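Side-chain contacts in putative N-acetylmuramoyl-L-alanine amidase,autolysin cwp6 (Peptoclostridium difficile, PDB 5J72), which probably cleaves the amide bond between N-acetylmuramic acid and L-alanine in peptidoglycan, as a zinc amidase carrying three CWB2 cell wall-binding modules: residues F141-A144 / V145-K149; K220-S223 / Q224-A228. All blocks are in the same frame, centred on the assembly; numbering follows the deposited sequence.

Interaction 1 (F141-A144 / V145-K149)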
ATOM      1  N   PHE A 141      13.148 -14.430   6.474  1.00 25.52           N
ATOM      2  CA  PHE A 141      14.515 -14.516   5.905  1.00 25.10           C
ATOM      3  C   PHE A 141      14.451 -15.070   4.482  1.00 25.30           C
ATOM      4  O   PHE A 141      15.100 -14.511   3.618  1.00 24.06           O
ATOM      5  CB  PHE A 141      15.419 -15.444   6.758  1.00 24.70           C
ATOM      6  CG  PHE A 141      15.616 -14.878   8.120  1.00 26.72           C
ATOM      7  CD1 PHE A 141      16.629 -13.964   8.368  1.00 29.35           C
ATOM      8  CD2 PHE A 141      14.745 -15.209   9.164  1.00 32.64           C
ATOM      9  CE1 PHE A 141      16.778 -13.377   9.632  1.00 31.94           C
ATOM     10  CE2 PHE A 141      14.897 -14.622  10.427  1.00 26.76           C
ATOM     11  CZ  PHE A 141      15.909 -13.708  10.652  1.00 33.74           C
ATOM     12  N   GLU A 142      13.679 -16.187   4.248  1.00 22.12           N
ATOM     13  CA  GLU A 142      13.608 -16.737   2.904  1.00 25.29           C
ATOM     14  C   GLU A 142      12.810 -15.846   2.008  1.00 23.01           C
ATOM     15  O   GLU A 142      13.078 -15.825   0.803  1.00 23.68           O
ATOM     16  CB  GLU A 142      12.983 -18.149   2.855  1.00 27.19           C
ATOM     17  CG  GLU A 142      13.822 -19.211   3.545  1.00 35.33           C
ATOM     18  CD  GLU A 142      13.637 -19.214   5.052  1.00 49.13           C
ATOM     19  OE1 GLU A 142      12.643 -18.656   5.562  1.00 49.96           O
ATOM     20  OE2 GLU A 142      14.506 -19.765   5.737  1.00 52.02           O
ATOM     21  N   THR A 143      11.808 -15.126   2.551  1.00 19.90           N
ATOM     22  CA  THR A 143      11.053 -14.223   1.691  1.00 17.79           C
ATOM     23  C   THR A 143      12.006 -13.086   1.194  1.00 20.25           C
ATOM     24  O   THR A 143      11.920 -12.739   0.010  1.00 19.17           O
ATOM     25  CB  THR A 143       9.838 -13.639   2.447  1.00 23.29           C
ATOM     26  OG1 THR A 143       8.880 -14.668   2.489  1.00 23.66           O
ATOM     27  CG2 THR A 143       9.182 -12.429   1.715  1.00 19.29           C
ATOM     28  N   ALA A 144      12.878 -12.547   2.074  1.00 19.72           N
ATOM     29  CA  ALA A 144      13.803 -11.489   1.636  1.00 19.89           C
ATOM     30  C   ALA A 144      14.724 -12.054   0.498  1.00 21.28           C
ATOM     31  O   ALA A 144      15.052 -11.345  -0.460  1.00 18.00           O
ATOM     32  CB  ALA A 144      14.644 -11.001   2.795  1.00 18.37           C
ATOM     33  N   VAL A 145      15.086 -13.318   0.587  1.00 19.79           N
ATOM     34  CA  VAL A 145      15.924 -13.910  -0.473  1.00 18.89           C
ATOM     35  C   VAL A 145      15.156 -13.986  -1.779  1.00 20.13           C
ATOM     36  O   VAL A 145      15.730 -13.729  -2.854  1.00 18.47           O
ATOM     37  CB  VAL A 145      16.417 -15.313  -0.011  1.00 19.93           C
ATOM     38  CG1 VAL A 145      17.090 -16.080  -1.198  1.00 21.59           C
ATOM     39  CG2 VAL A 145      17.453 -15.136   1.136  1.00 19.27           C
ATOM     40  N   GLU A 146      13.837 -14.342  -1.753  1.00 19.50           N
ATOM     41  CA  GLU A 146      13.149 -14.421  -3.034  1.00 18.17           C
ATOM     42  C   GLU A 146      13.019 -13.048  -3.666  1.00 16.75           C
ATOM     43  O   GLU A 146      12.987 -12.942  -4.883  1.00 17.29           O
ATOM     44  CB  GLU A 146      11.762 -15.051  -2.888  1.00 21.38           C
ATOM     45  CG  GLU A 146      11.863 -16.517  -2.433  1.00 24.94           C
ATOM     46  CD  GLU A 146      12.690 -17.357  -3.458  1.00 33.21           C
ATOM     47  OE1 GLU A 146      13.691 -17.993  -3.060  1.00 39.20           O
ATOM     48  OE2 GLU A 146      12.352 -17.332  -4.644  1.00 35.07           O
ATOM     49  N   ILE A 147      12.929 -11.994  -2.836  1.00 15.82           N
ATOM     50  CA  ILE A 147      12.820 -10.626  -3.358  1.00 15.54           C
ATOM     51  C   ILE A 147      14.163 -10.233  -4.030  1.00 15.61           C
ATOM     52  O   ILE A 147      14.195  -9.621  -5.096  1.00 17.34           O
ATOM     53  CB  ILE A 147      12.458  -9.696  -2.182  1.00 16.54           C
ATOM     54  CG1 ILE A 147      10.954  -9.906  -1.765  1.00 17.50           C
ATOM     55  CG2 ILE A 147      12.622  -8.209  -2.635  1.00 16.81           C
ATOM     56  CD1 ILE A 147      10.653  -9.236  -0.372  1.00 16.68           C
ATOM     57  N   SER A 148      15.229 -10.556  -3.359  1.00 17.41           N
ATOM     58  CA  SER A 148      16.601 -10.305  -3.817  1.00 12.76           C
ATOM     59  C   SER A 148      16.831 -10.989  -5.207  1.00 15.26           C
ATOM     60  O   SER A 148      17.317 -10.370  -6.159  1.00 16.57           O
ATOM     61  CB  SER A 148      17.567 -10.874  -2.736  1.00 15.85           C
ATOM     62  OG  SER A 148      18.889 -10.681  -3.230  1.00 18.72           O
ATOM     63  N   LYS A 149      16.413 -12.248  -5.342  1.00 15.87           N
ATOM     64  CA  LYS A 149      16.562 -12.984  -6.635  1.00 19.30           C
ATOM     65  C   LYS A 149      15.745 -12.388  -7.693  1.00 20.16           C
ATOM     66  O   LYS A 149      16.109 -12.427  -8.866  1.00 20.10           O
ATOM     67  CB  LYS A 149      16.142 -14.439  -6.444  1.00 19.89           C
ATOM     68  CG  LYS A 149      17.204 -15.174  -5.688  1.00 21.81           C
ATOM     69  CD  LYS A 149      16.757 -16.614  -5.360  1.00 35.64           C
ATOM     70  CE  LYS A 149      17.927 -17.282  -4.651  1.00 50.67           C
ATOM     71  NZ  LYS A 149      17.639 -18.691  -4.197  1.00 60.63           N
TER
HETATM   72  O   HOH W   1      14.235 -18.259  -0.386  1.00 28.86           O

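Interaction 2 (K220-S223 / Q224-A228)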
ATOM      1  N   LYS A 220      29.330 -10.240  16.289  1.00 35.33           N
ATOM      2  CA  LYS A 220      29.260 -11.676  16.042  1.00 35.86           C
ATOM      3  C   LYS A 220      28.542 -11.898  14.715  1.00 36.77           C
ATOM      4  O   LYS A 220      28.906 -12.806  13.972  1.00 35.05           O
ATOM      5  CB  LYS A 220      28.479 -12.414  17.131  1.00 39.25           C
ATOM      6  CG  LYS A 220      29.032 -12.166  18.536  1.00 46.43           C
ATOM      7  CD  LYS A 220      28.814 -13.394  19.414  1.00 51.84           C
ATOM      8  CE  LYS A 220      29.440 -13.169  20.801  1.00 56.68           C
ATOM      9  NZ  LYS A 220      29.200 -14.331  21.690  1.00 59.53           N
ATOM     10  N   ALA A 221      27.499 -11.086  14.443  1.00 33.67           N
ATOM     11  CA  ALA A 221      26.847 -11.234  13.143  1.00 31.01           C
ATOM     12  C   ALA A 221      27.824 -10.709  12.090  1.00 27.30           C
ATOM     13  O   ALA A 221      27.886 -11.284  11.005  1.00 30.42           O
ATOM     14  CB  ALA A 221      25.524 -10.441  13.097  1.00 29.36           C
ATOM     15  N   VAL A 222      28.572  -9.649  12.362  1.00 26.59           N
ATOM     16  CA  VAL A 222      29.488  -9.151  11.360  1.00 29.83           C
ATOM     17  C   VAL A 222      30.450 -10.285  10.971  1.00 33.98           C
ATOM     18  O   VAL A 222      30.698 -10.457   9.780  1.00 30.44           O
ATOM     19  CB  VAL A 222      30.234  -7.910  11.853  1.00 32.36           C
ATOM     20  CG1 VAL A 222      31.346  -7.533  10.891  1.00 32.10           C
ATOM     21  CG2 VAL A 222      29.249  -6.739  12.021  1.00 36.53           C
ATOM     22  N   SER A 223      30.967 -11.080  11.944  1.00 32.42           N
ATOM     23  CA  SER A 223      31.899 -12.139  11.548  1.00 32.89           C
ATOM     24  C   SER A 223      31.239 -13.165  10.758  1.00 30.68           C
ATOM     25  O   SER A 223      31.875 -13.673   9.831  1.00 31.62           O
ATOM     26  CB  SER A 223      32.555 -12.806  12.766  1.00 39.32           C
ATOM     27  OG  SER A 223      33.093 -11.769  13.570  1.00 46.69           O
ATOM     28  N   GLN A 224      29.997 -13.525  11.046  1.00 28.62           N
ATOM     29  CA  GLN A 224      29.397 -14.570  10.200  1.00 29.09           C
ATOM     30  C   GLN A 224      29.130 -14.040   8.754  1.00 25.50           C
ATOM     31  O   GLN A 224      29.185 -14.803   7.800  1.00 26.11           O
ATOM     32  CB  GLN A 224      28.087 -15.095  10.768  1.00 32.00           C
ATOM     33  CG  GLN A 224      28.294 -15.878  12.044  1.00 38.50           C
ATOM     34  CD  GLN A 224      27.050 -16.681  12.387  1.00 45.83           C
ATOM     35  OE1 GLN A 224      26.125 -16.832  11.603  1.00 42.75           O
ATOM     36  NE2 GLN A 224      26.997 -17.208  13.605  1.00 52.34           N
ATOM     37  N   ILE A 225      28.867 -12.739   8.621  1.00 25.60           N
ATOM     38  CA  ILE A 225      28.653 -12.191   7.278  1.00 23.51           C
ATOM     39  C   ILE A 225      29.991 -12.285   6.535  1.00 25.43           C
ATOM     40  O   ILE A 225      30.014 -12.753   5.402  1.00 26.60           O
ATOM     41  CB  ILE A 225      28.223 -10.721   7.435  1.00 24.17           C
ATOM     42  CG1 ILE A 225      26.723 -10.690   7.963  1.00 25.09           C
ATOM     43  CG2 ILE A 225      28.360  -9.959   6.076  1.00 21.01           C
ATOM     44  CD1 ILE A 225      26.331  -9.268   8.359  1.00 24.72           C
ATOM     45  N   LYS A 226      31.096 -11.854   7.168  1.00 23.07           N
ATOM     46  CA  LYS A 226      32.394 -11.906   6.434  1.00 28.24           C
ATOM     47  C   LYS A 226      32.828 -13.347   6.161  1.00 29.03           C
ATOM     48  O   LYS A 226      33.602 -13.591   5.226  1.00 28.48           O
ATOM     49  CB  LYS A 226      33.476 -11.162   7.212  1.00 25.60           C
ATOM     50  CG  LYS A 226      33.184  -9.681   7.234  1.00 26.62           C
ATOM     51  CD  LYS A 226      34.184  -8.987   8.148  1.00 35.69           C
ATOM     52  CE  LYS A 226      34.371  -7.585   7.675  1.00 45.93           C
ATOM     53  NZ  LYS A 226      34.862  -6.693   8.751  1.00 56.63           N
ATOM     54  N   SER A 227      32.351 -14.316   6.948  1.00 27.49           N
ATOM     55  CA  SER A 227      32.714 -15.700   6.652  1.00 28.76           C
ATOM     56  C   SER A 227      31.994 -16.123   5.457  1.00 28.70           C
ATOM     57  O   SER A 227      32.482 -16.981   4.722  1.00 29.85           O
ATOM     58  CB  SER A 227      32.316 -16.643   7.780  1.00 30.80           C
ATOM     59  OG  SER A 227      33.286 -16.465   8.789  1.00 42.86           O
ATOM     60  N   ALA A 228      30.826 -15.563   5.224  1.00 26.76           N
ATOM     61  CA  ALA A 228      30.104 -15.941   4.023  1.00 26.30           C
ATOM     62  C   ALA A 228      30.755 -15.313   2.814  1.00 26.71           C
ATOM     63  O   ALA A 228      31.017 -16.023   1.840  1.00 26.32           O
ATOM     64  CB  ALA A 228      28.627 -15.494   4.110  1.00 28.35           C
TER

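Interaction 1 (F141-A144 / V145-K149)
Thr143 and Ile147, one turn apart on helix 140-151 of the CWB2 region, meet through their methyl ends: Thr143 CG2 lies 4.1 Å from Ile147 CD1, the two side chains crossing at a slant. Thr143 holds CG2 anti to its backbone N, which leaves OG1 beside that nitrogen (chi1 -76°) to accept a hydrogen bond from Gly137 N. The branch of Ile147 that reaches back also covers the Thr143 carbonyl, with CG1 3.5 Å from Thr143 O, while the same oxygen accepts Ile147 N at 3.1 Å. Two residues earlier, Val145 does the same to another carbonyl, its CG2 resting 3.5 Å from Phe141 O. Ala144 and Ile147 both touch Thr379 of helix 375-387, and Val145 and Ser148 face helix 194-203, where Ser148 OG is hydrogen-bonded to Glu199 OE2. The helix thus packs on two neighbouring helices, with Phe141 resting on Leu186 and Pro193 near its start. Along its partly exposed side, Glu142 O takes two bonds, one from Glu146 N at 3.1 Å and one from a water at 2.9 Å. Glu146 bends at chi2 (-59°), and the same water donates its other proton to Glu146 OE1 at 2.7 Å.

Interaction 2 (K220-S223 / Q224-A228)
Ala221 O is held by a 3.0 Å hydrogen bond from Ile225 N, which arrives nearly in line with the C=O bond, with a C=O...N angle of 163°. Ile225 then covers this oxygen with its longer branch: CG1 sits beside its own backbone N, anti to the carbonyl carbon (chi1 -74°), a placement that carries it back over the preceding turn, 3.3 Å from Ala221 O. From there Ile225 packs on Val208 of strand 207-211 and on Ile192. One residue on, Lys226 N donates to Val222 O at 3.0 Å, in the carbonyl plane and with a fairly straight N-H...O angle of 166°. The aliphatic stem of Lys226 starts over that carbonyl, CG lying 3.6 Å from Val222 O, and then runs out extended until NZ stands 4.2 Å from Val222 CG1. Val222 is buried against Ile210 of strand 207-211, and the Lys226 chain beside it touches Val233 of strand 232-236. On another side of the helix, Gln224 CG approaches Lys220 O at 3.7 Å before the chain extends away, and OE1 accepts a hydrogen bond from Ile192 N, fastening the helix to a loop. Ser223 OG pairs with Gln219 NE2 one turn back. An amphipathic helix laid over parallel strands in this way belongs to a beta-alpha-beta crossover, here strand 207-211, helix 219-228 and strand 232-236.

How the interactions relate
Both contacts are local, between neighbouring turns of one helix, yet they differ in surroundings. Interaction 1 is mostly buried: helix 140-151 packs on helices 194-203 and 375-387, the latter more than 200 residues further along, so this helix brings parts far apart in the sequence together. Interaction 2 is partly buried, with lysines and serines outward and Ala221, Val222 and Ile225 inward, and it touches strands 207-211 and 232-236 of a four-stranded parallel sheet. In 141-149 polar ends meet a neighbouring helix, a water and the residues leading into the helix; in 220-228 they meet a loop amide and a side chain one turn back. Their centres lie about 19 Å apart and their nearest atoms about 10 Å, without contact.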